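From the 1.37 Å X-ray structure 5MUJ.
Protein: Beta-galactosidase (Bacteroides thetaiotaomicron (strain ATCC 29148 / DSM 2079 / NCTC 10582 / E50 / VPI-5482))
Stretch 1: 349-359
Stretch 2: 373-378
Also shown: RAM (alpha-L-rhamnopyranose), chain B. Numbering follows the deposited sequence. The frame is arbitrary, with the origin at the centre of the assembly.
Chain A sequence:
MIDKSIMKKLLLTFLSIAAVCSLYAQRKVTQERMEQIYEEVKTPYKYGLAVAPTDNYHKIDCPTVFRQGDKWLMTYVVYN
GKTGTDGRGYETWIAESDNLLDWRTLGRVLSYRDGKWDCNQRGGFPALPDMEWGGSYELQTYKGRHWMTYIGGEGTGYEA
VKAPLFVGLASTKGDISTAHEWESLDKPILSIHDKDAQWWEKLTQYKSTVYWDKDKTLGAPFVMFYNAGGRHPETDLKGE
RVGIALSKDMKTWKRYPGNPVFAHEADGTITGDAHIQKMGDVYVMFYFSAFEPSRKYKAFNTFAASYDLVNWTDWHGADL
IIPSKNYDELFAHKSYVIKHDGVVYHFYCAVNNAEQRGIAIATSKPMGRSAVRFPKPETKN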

# COMPACT_ATOMS: atom_id res chain seq x y z
N CYS A 349 -1.43 -5.98 6.78
CA CYS A 349 -0.18 -6.63 7.18
C CYS A 349 -0.18 -6.82 8.69
O CYS A 349 -0.37 -5.86 9.45
CB CYS A 349 1.05 -5.81 6.75
SG CYS A 349 2.62 -6.45 7.38
N ALA A 350 -0.03 -8.08 9.11
CA ALA A 350 -0.06 -8.48 10.49
C ALA A 350 1.37 -8.74 10.93
O ALA A 350 2.07 -9.51 10.25
CB ALA A 350 -0.90 -9.76 10.62
N VAL A 351 1.79 -8.08 12.02
CA VAL A 351 3.06 -8.31 12.65
C VAL A 351 2.86 -8.57 14.14
O VAL A 351 2.12 -7.86 14.81
CB VAL A 351 3.98 -7.08 12.47
CG1 VAL A 351 5.37 -7.30 13.08
CG2 VAL A 351 4.05 -6.74 10.98
N ASN A 352 3.56 -9.58 14.67
CA ASN A 352 3.46 -9.94 16.08
C ASN A 352 4.72 -9.52 16.83
O ASN A 352 5.60 -8.88 16.25
CB ASN A 352 3.17 -11.45 16.23
CG ASN A 352 4.26 -12.34 15.65
OD1 ASN A 352 5.42 -11.95 15.46
ND2 ASN A 352 3.88 -13.59 15.39
N ASN A 353 4.80 -9.85 18.12
CA ASN A 353 5.92 -9.42 18.97
C ASN A 353 7.22 -10.11 18.60
O ASN A 353 8.29 -9.55 18.85
CB ASN A 353 5.64 -9.61 20.47
CG ASN A 353 4.58 -8.67 21.00
OD1 ASN A 353 4.38 -7.57 20.49
ND2 ASN A 353 3.88 -9.11 22.05
N ALA A 354 7.13 -11.32 18.01
CA ALA A 354 8.33 -11.94 17.39
C ALA A 354 8.76 -11.29 16.06
O ALA A 354 9.78 -11.67 15.47
CB ALA A 354 8.11 -13.42 17.18
N GLU A 355 7.95 -10.35 15.57
CA GLU A 355 8.17 -9.62 14.34
C GLU A 355 8.05 -10.49 13.09
O GLU A 355 8.56 -10.14 12.04
CB GLU A 355 9.48 -8.83 14.37
CG GLU A 355 9.46 -7.72 15.41
CD GLU A 355 10.81 -7.07 15.59
OE1 GLU A 355 11.02 -5.94 15.10
OE2 GLU A 355 11.68 -7.71 16.21
N GLN A 356 7.29 -11.57 13.22
CA GLN A 356 6.85 -12.32 12.06
C GLN A 356 5.85 -11.44 11.31
O GLN A 356 5.07 -10.71 11.93
CB GLN A 356 6.23 -13.65 12.47
CG GLN A 356 7.15 -14.53 13.29
CD GLN A 356 6.45 -15.80 13.78
OE1 GLN A 356 5.36 -15.77 14.33
NE2 GLN A 356 7.11 -16.91 13.61
N ARG A 357 5.90 -11.49 9.99
CA ARG A 357 5.16 -10.56 9.16
C ARG A 357 4.47 -11.26 8.00
O ARG A 357 5.12 -11.89 7.16
CB ARG A 357 6.12 -9.48 8.65
CG ARG A 357 5.45 -8.43 7.78
CD ARG A 357 6.37 -7.24 7.47
NE ARG A 357 6.81 -6.46 8.64
CZ ARG A 357 6.52 -5.17 8.88
NH1 ARG A 357 5.79 -4.46 8.05
NH2 ARG A 357 6.93 -4.61 10.02
N GLY A 358 3.17 -11.06 7.89
CA GLY A 358 2.37 -11.61 6.80
C GLY A 358 1.16 -10.77 6.54
O GLY A 358 0.99 -9.69 7.14
N ILE A 359 0.32 -11.24 5.61
CA ILE A 359 -0.88 -10.55 5.19
C ILE A 359 -2.07 -11.31 5.76
O ILE A 359 -2.16 -12.55 5.62
CB ILE A 359 -0.98 -10.46 3.66
CG1 ILE A 359 0.12 -9.52 3.14
CG2 ILE A 359 -2.35 -9.95 3.17
CD1 ILE A 359 0.43 -9.62 1.66
N ARG A 373 -0.97 -20.44 9.52
CA ARG A 373 -0.28 -19.98 10.72
C ARG A 373 1.11 -19.47 10.34
O ARG A 373 1.68 -19.90 9.33
CB ARG A 373 -0.13 -21.14 11.71
CG ARG A 373 -1.44 -21.79 12.15
CD ARG A 373 -2.22 -20.92 13.12
NE ARG A 373 -3.45 -21.58 13.58
CZ ARG A 373 -4.65 -21.55 12.99
NH1 ARG A 373 -4.85 -20.90 11.84
NH2 ARG A 373 -5.68 -22.24 13.55
N PHE A 374 1.65 -18.60 11.19
CA PHE A 374 3.07 -18.25 11.16
C PHE A 374 3.82 -19.51 11.62
O PHE A 374 3.27 -20.32 12.40
CB PHE A 374 3.43 -17.10 12.12
CG PHE A 374 3.14 -15.70 11.59
CD1 PHE A 374 3.60 -15.29 10.34
CD2 PHE A 374 2.45 -14.78 12.37
CE1 PHE A 374 3.34 -14.01 9.87
CE2 PHE A 374 2.17 -13.52 11.90
CZ PHE A 374 2.63 -13.13 10.67
N PRO A 375 5.09 -19.65 11.21
CA PRO A 375 5.96 -20.66 11.81
C PRO A 375 6.11 -20.42 13.31
O PRO A 375 5.72 -19.35 13.83
CB PRO A 375 7.31 -20.44 11.10
CG PRO A 375 7.04 -19.55 9.97
CD PRO A 375 5.84 -18.75 10.32
N LYS A 376 6.63 -21.42 14.01
CA LYS A 376 6.97 -21.26 15.41
C LYS A 376 7.97 -20.12 15.48
O LYS A 376 8.91 -20.09 14.67
CB LYS A 376 7.57 -22.56 15.97
N PRO A 377 7.75 -19.13 16.37
CA PRO A 377 8.76 -18.06 16.46
C PRO A 377 10.08 -18.57 16.99
O PRO A 377 10.11 -19.62 17.65
CB PRO A 377 8.14 -17.04 17.43
CG PRO A 377 7.06 -17.78 18.14
CD PRO A 377 6.60 -18.88 17.25
N GLU A 378 11.16 -17.85 16.67
CA GLU A 378 12.48 -18.12 17.22
C GLU A 378 12.61 -17.63 18.64
O GLU A 378 12.14 -16.55 18.98
CB GLU A 378 13.58 -17.46 16.41
CG GLU A 378 13.95 -18.18 15.14
CD GLU A 378 15.38 -17.91 14.68
OE1 GLU A 378 16.19 -17.31 15.41
OE2 GLU A 378 15.68 -18.32 13.57
C1 RAM B . 8.27 1.10 8.87
C2 RAM B . 7.77 0.38 7.64
C3 RAM B . 7.24 -0.98 8.07
C4 RAM B . 6.14 -0.75 9.12
C5 RAM B . 6.54 0.10 10.33
C6 RAM B . 5.34 0.63 11.08
O2 RAM B . 6.73 1.20 7.04
O3 RAM B . 6.74 -1.74 6.97
O4 RAM B . 5.76 -2.01 9.65
O5 RAM B . 7.44 1.20 10.04

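What does the first strand of the hairpin offer to the second stretch? Ala 350 lies in a strand that pairs with the strand holding Gly 358, through Ala 350 N to Gly 358 O at 2.7 Å and Gly 358 N back to Ala 350 O at 3.0 Å. The methyl of Ala 350 points toward the second stretch, but Ala 350 CB stays 4.9 Å from Phe 374 CZ, so the nearer approach is made by the backbone: Ala 350 O lies 3.7 Å from Phe 374 CZ, at the edge of the ring. Val 351 follows with its CA-to-CB bond pointing away, as expected where side chains alternate along a strand.

How does Asn 352 contribute when it forms no hydrogen bond across the contact? It organises the residue that does. With chi1 in the p well, its side chain brings OD1 to the backbone of the turn that runs to Glu 355, a type I turn closed by Glu 355 N to Asn 352 O at 2.9 Å. Asn 352 OD1 accepts from Gln 356 N at 2.9 Å, while Asn 352 ND2 donates to Gln 356 OE1 at 2.8 Å. An asparagine suits this place because its short amide carries both an acceptor and a donor. The same nitrogen also approaches Phe 374, with Asn 352 ND2 to Phe 374 CD2 at 3.5 Å, obliquely to the ring. Beyond it, Asn 353 and Glu 355 are exposed and out of reach, but Ala 354 between them turns its methyl toward Pro 377, where the two CB atoms, Ala 354 CB and Pro 377 CB, meet at 3.6 Å in a small apolar contact.

Why is Gln 356 the centre of the contact? Its long side chain, m at chi1 and t at chi2, reaches the second stretch and serves it in two ways. Gln 356 NE2 donates to Pro 375 O at 2.8 Å with an angle of 157°, the one hydrogen bond between the stretches; Pro 375 lacks a backbone N-H, but its carbonyl can still accept. The first carbon of the side chain also meets the aromatic ring: Gln 356 CB stands 3.7 Å from the centroid of the Phe 374 ring, only 8° off the normal, a CH-pi contact over the face. Gln 356 is buried, and each end of its amide has a hydrogen-bond partner, OE1 in Asn 352 and NE2 in Pro 375.

What receives the edge of the Phe 374 ring? Backbone of both strands does: Ala 350 O from the first, and Arg 357 C and Gly 358 N from the returning one. The CA-to-CB bond of Arg 357 points away from the second stretch, and Arg 357 NH1 and NH2 each donate to RAM O4 at 2.9 Å, yet Arg 357 C lies 3.5 Å from Phe 374 CE1. Next, Gly 358 N is 3.5 Å from Phe 374 CZ. Glycine fits closely here: a CB would point toward the second stretch and fall just 3.2 Å from Phe 374 CE1. Phe 374 thus has a side chain over one face and main chain at its edge, within a contact that buries 341 Å² in all.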